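Long-range contact in alginate lyase, family PL7 (Zobellia galactanivorans, PDB 4BE3), which cleaves alginate as an exolytic family PL7 lyase, probably at mannuronate and guluronate linkages: residues T93-V105 and D162-P174. Sequence-based numbering, arbitrary orientation.
Sequences TSGDARVAASYSV and DMSVVGPTATSYP
Ala97 and Ala170 meet where two irregular loops of a PL7 jelly roll, the concanavalin-like beta sandwich, join without strand pairing. Two backbone hydrogen bonds tie the loops together: Ala97 N gives a nearly straight bond to Ala170 O (2.9 Å), while Gly167 N reaches Ala97 O (2.8 Å) from above the carbonyl plane. Ala97 thus uses both its polar backbone atoms, and a CB on Gly167 would strike both Ala97 CB and Ser172 O.

The Asp96 carboxylate braces the turn from Asp96 to Val99. With CG anti to the backbone N (chi1 180°), Asp96 sets OD1 to accept Arg98 N in an Asx turn, and Arg98 grips the carboxylate side-on, NE to OD1 (3.1 Å) and NH2 to OD2. Ala170 CB packs 3.5 Å from Asp96 OD1, and Arg98 CG lies 3.6 Å from Thr169 C. An alanine in place of Asp96 would probably leave Arg98 N without its Asx-turn acceptor and its guanidinium free to swing off Thr169.

Apolar contacts finish the seam. The extended Met163 brings CE to Ala101 CB, and Val166 CG1 lies against Ala100 CA. The Tyr103 and Tyr173 rings cross almost perpendicularly, and Ala97 CB meets the Tyr173 edge in plane, 3.5 Å from CD1.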
loop_
_atom_site.group_PDB
_atom_site.type_symbol
_atom_site.label_atom_id
_atom_site.label_comp_id
_atom_site.label_asym_id
_atom_site.label_seq_id
_atom_site.Cartn_x
_atom_site.Cartn_y
_atom_site.Cartn_z
ATOM N N THR A 93 5.078 11.214 -36.048
ATOM C CA THR A 93 4.539 11.972 -37.216
ATOM C C THR A 93 4.120 11.033 -38.307
ATOM O O THR A 93 3.806 11.536 -39.352
ATOM C CB THR A 93 5.679 12.868 -37.803
ATOM O OG1 THR A 93 6.831 12.074 -38.041
ATOM C CG2 THR A 93 6.063 13.919 -36.717
ATOM N N SER A 94 4.215 9.716 -38.144
ATOM C CA SER A 94 3.633 8.802 -39.154
ATOM C C SER A 94 2.748 7.770 -38.456
ATOM O O SER A 94 2.805 7.607 -37.229
ATOM C CB SER A 94 4.772 8.056 -39.862
ATOM O OG SER A 94 5.629 7.369 -38.945
ATOM N N GLY A 95 1.888 7.116 -39.249
ATOM C CA GLY A 95 0.958 6.105 -38.623
ATOM C C GLY A 95 -0.261 6.223 -39.584
ATOM O O GLY A 95 -0.357 7.180 -40.422
ATOM N N ASP A 96 -1.168 5.271 -39.458
ATOM C CA ASP A 96 -2.334 5.177 -40.297
ATOM C C ASP A 96 -3.466 5.902 -39.527
ATOM O O ASP A 96 -3.816 5.532 -38.418
ATOM C CB ASP A 96 -2.599 3.696 -40.483
ATOM C CG ASP A 96 -3.802 3.459 -41.345
ATOM O OD1 ASP A 96 -4.792 4.202 -41.258
ATOM O OD2 ASP A 96 -3.755 2.511 -42.138
ATOM N N ALA A 97 -4.009 6.970 -40.099
ATOM C CA ALA A 97 -5.075 7.752 -39.326
ATOM C C ALA A 97 -6.348 7.010 -39.133
ATOM O O ALA A 97 -7.155 7.454 -38.305
ATOM C CB ALA A 97 -5.392 9.057 -40.170
ATOM N N ARG A 98 -6.557 5.860 -39.767
ATOM C CA ARG A 98 -7.789 5.106 -39.508
ATOM C C ARG A 98 -7.645 4.316 -38.158
ATOM O O ARG A 98 -8.688 3.827 -37.694
ATOM C CB ARG A 98 -7.912 3.957 -40.595
ATOM C CG ARG A 98 -8.236 4.662 -41.949
ATOM C CD ARG A 98 -8.227 3.473 -43.011
ATOM N NE ARG A 98 -6.892 2.825 -43.037
ATOM C CZ ARG A 98 -6.651 1.537 -43.377
ATOM N NH1 ARG A 98 -7.629 0.699 -43.763
ATOM N NH2 ARG A 98 -5.434 0.964 -43.253
ATOM N N VAL A 99 -6.437 4.244 -37.657
ATOM C CA VAL A 99 -6.185 3.360 -36.414
ATOM C C VAL A 99 -6.258 4.320 -35.241
ATOM O O VAL A 99 -5.456 5.232 -35.153
ATOM C CB VAL A 99 -4.775 2.723 -36.587
ATOM C CG1 VAL A 99 -4.539 1.872 -35.326
ATOM C CG2 VAL A 99 -4.787 1.800 -37.859
ATOM N N ALA A 100 -7.079 3.957 -34.239
ATOM C CA ALA A 100 -7.416 4.838 -33.066
ATOM C C ALA A 100 -6.151 5.121 -32.332
ATOM O O ALA A 100 -6.031 6.266 -31.829
ATOM C CB ALA A 100 -8.440 4.090 -32.210
ATOM N N ALA A 101 -5.215 4.157 -32.177
ATOM C CA ALA A 101 -3.991 4.522 -31.389
ATOM C C ALA A 101 -2.978 5.401 -32.017
ATOM O O ALA A 101 -2.028 5.841 -31.363
ATOM C CB ALA A 101 -3.284 3.145 -30.946
ATOM N N SER A 102 -3.084 5.596 -33.386
ATOM C CA SER A 102 -1.963 6.295 -34.010
ATOM C C SER A 102 -1.736 7.713 -33.414
ATOM O O SER A 102 -2.667 8.383 -33.017
ATOM C CB SER A 102 -2.283 6.562 -35.538
ATOM O OG SER A 102 -2.250 5.258 -36.162
ATOM N N TYR A 103 -0.488 8.141 -33.433
ATOM C CA TYR A 103 -0.061 9.484 -33.089
ATOM C C TYR A 103 -0.327 9.769 -31.607
ATOM O O TYR A 103 -0.465 10.937 -31.254
ATOM C CB TYR A 103 -0.836 10.566 -33.895
ATOM C CG TYR A 103 -1.023 10.183 -35.386
ATOM C CD1 TYR A 103 0.059 9.938 -36.228
ATOM C CD2 TYR A 103 -2.349 10.102 -35.847
ATOM C CE1 TYR A 103 -0.235 9.601 -37.588
ATOM C CE2 TYR A 103 -2.607 9.831 -37.197
ATOM C CZ TYR A 103 -1.570 9.523 -37.976
ATOM O OH TYR A 103 -1.923 9.227 -39.331
ATOM N N SER A 104 -0.263 8.720 -30.801
ATOM C CA SER A 104 -0.580 9.021 -29.366
ATOM C C SER A 104 0.519 8.431 -28.438
ATOM O O SER A 104 1.345 7.571 -28.814
ATOM C CB SER A 104 -1.912 8.323 -28.981
ATOM O OG SER A 104 -1.977 6.894 -28.901
ATOM N N VAL A 105 0.414 8.844 -27.217
ATOM C CA VAL A 105 1.424 8.381 -26.174
ATOM C C VAL A 105 0.662 8.327 -24.861
ATOM O O VAL A 105 -0.200 9.195 -24.580
ATOM C CB VAL A 105 2.639 9.352 -26.098
ATOM C CG1 VAL A 105 2.256 10.803 -25.770
ATOM C CG2 VAL A 105 3.632 8.882 -25.007
ATOM N N ASP A 162 -11.880 11.901 -27.996
ATOM C CA ASP A 162 -11.449 10.594 -27.378
ATOM C C ASP A 162 -10.770 9.705 -28.495
ATOM O O ASP A 162 -10.572 10.188 -29.627
ATOM C CB ASP A 162 -12.616 9.861 -26.678
ATOM C CG ASP A 162 -13.701 9.473 -27.626
ATOM O OD1 ASP A 162 -13.450 8.974 -28.759
ATOM O OD2 ASP A 162 -14.861 9.691 -27.227
ATOM N N MET A 163 -10.398 8.461 -28.188
ATOM C CA MET A 163 -9.546 7.778 -29.105
ATOM C C MET A 163 -10.339 7.415 -30.375
ATOM O O MET A 163 -9.683 7.044 -31.388
ATOM C CB MET A 163 -9.265 6.362 -28.411
ATOM C CG MET A 163 -8.060 5.729 -28.949
ATOM S SD MET A 163 -8.077 4.015 -28.223
ATOM C CE MET A 163 -6.432 3.577 -28.808
ATOM N N SER A 164 -11.666 7.492 -30.302
ATOM C CA SER A 164 -12.499 6.933 -31.414
ATOM C C SER A 164 -12.528 7.879 -32.635
ATOM O O SER A 164 -13.032 7.511 -33.696
ATOM C CB SER A 164 -13.988 6.654 -30.982
ATOM O OG SER A 164 -14.650 7.882 -30.700
ATOM N N VAL A 165 -12.054 9.104 -32.464
ATOM C CA VAL A 165 -12.134 10.096 -33.573
ATOM C C VAL A 165 -10.949 9.816 -34.507
ATOM O O VAL A 165 -9.804 10.225 -34.214
ATOM C CB VAL A 165 -12.117 11.539 -33.059
ATOM C CG1 VAL A 165 -12.316 12.483 -34.292
ATOM C CG2 VAL A 165 -13.381 11.767 -32.186
ATOM N N VAL A 166 -11.187 9.100 -35.582
ATOM C CA VAL A 166 -10.111 8.658 -36.487
ATOM C C VAL A 166 -10.244 9.432 -37.787
ATOM O O VAL A 166 -11.294 10.059 -38.029
ATOM C CB VAL A 166 -10.177 7.129 -36.711
ATOM C CG1 VAL A 166 -9.960 6.381 -35.327
ATOM C CG2 VAL A 166 -11.595 6.700 -37.224
ATOM N N GLY A 167 -9.246 9.252 -38.666
ATOM C CA GLY A 167 -9.368 9.883 -40.005
ATOM C C GLY A 167 -10.127 8.834 -40.867
ATOM O O GLY A 167 -10.246 7.595 -40.557
ATOM N N PRO A 168 -10.729 9.343 -41.932
ATOM C CA PRO A 168 -11.602 8.445 -42.743
ATOM C C PRO A 168 -10.670 7.646 -43.684
ATOM O O PRO A 168 -11.120 6.651 -44.259
ATOM C CB PRO A 168 -12.503 9.495 -43.542
ATOM C CG PRO A 168 -11.515 10.689 -43.734
ATOM C CD PRO A 168 -10.802 10.759 -42.326
ATOM N N THR A 169 -9.423 8.069 -43.897
ATOM C CA THR A 169 -8.440 7.239 -44.697
ATOM C C THR A 169 -7.090 7.309 -44.034
ATOM O O THR A 169 -6.981 8.027 -43.056
ATOM C CB THR A 169 -8.263 7.698 -46.236
ATOM O OG1 THR A 169 -7.723 8.995 -46.161
ATOM C CG2 THR A 169 -9.650 7.767 -46.890
ATOM N N ALA A 170 -6.088 6.572 -44.493
ATOM C CA ALA A 170 -4.797 6.487 -43.757
ATOM C C ALA A 170 -4.080 7.771 -43.672
ATOM O O ALA A 170 -3.417 8.024 -42.699
ATOM C CB ALA A 170 -3.868 5.510 -44.398
ATOM N N THR A 171 -4.226 8.655 -44.671
ATOM C CA THR A 171 -3.425 9.893 -44.512
ATOM C C THR A 171 -4.345 11.153 -44.566
ATOM O O THR A 171 -3.828 12.236 -44.837
ATOM C CB THR A 171 -2.239 10.007 -45.555
ATOM O OG1 THR A 171 -2.873 9.955 -46.800
ATOM C CG2 THR A 171 -1.230 8.797 -45.560
ATOM N N SER A 172 -5.617 11.072 -44.227
ATOM C CA SER A 172 -6.410 12.271 -44.102
ATOM C C SER A 172 -6.952 12.313 -42.632
ATOM O O SER A 172 -7.219 11.241 -42.056
ATOM C CB SER A 172 -7.565 12.294 -45.100
ATOM O OG SER A 172 -8.460 11.272 -44.853
ATOM N N TYR A 173 -6.974 13.496 -42.031
ATOM C CA TYR A 173 -7.178 13.579 -40.565
ATOM C C TYR A 173 -8.456 14.343 -40.296
ATOM O O TYR A 173 -8.862 15.205 -41.124
ATOM C CB TYR A 173 -5.995 14.377 -39.963
ATOM C CG TYR A 173 -4.699 13.817 -40.443
ATOM C CD1 TYR A 173 -4.474 12.428 -40.433
ATOM C CD2 TYR A 173 -3.696 14.660 -40.947
ATOM C CE1 TYR A 173 -3.255 11.906 -40.915
ATOM C CE2 TYR A 173 -2.474 14.152 -41.426
ATOM C CZ TYR A 173 -2.275 12.777 -41.461
ATOM O OH TYR A 173 -1.179 12.201 -41.986
ATOM N N PRO A 174 -9.070 14.098 -39.165
ATOM C CA PRO A 174 -10.214 14.955 -38.778
ATOM C C PRO A 174 -9.643 16.371 -38.530
ATOM O O PRO A 174 -8.367 16.556 -38.469
ATOM C CB PRO A 174 -10.641 14.455 -37.410
ATOM C CG PRO A 174 -9.725 13.361 -37.015
ATOM C CD PRO A 174 -8.657 13.104 -38.098
#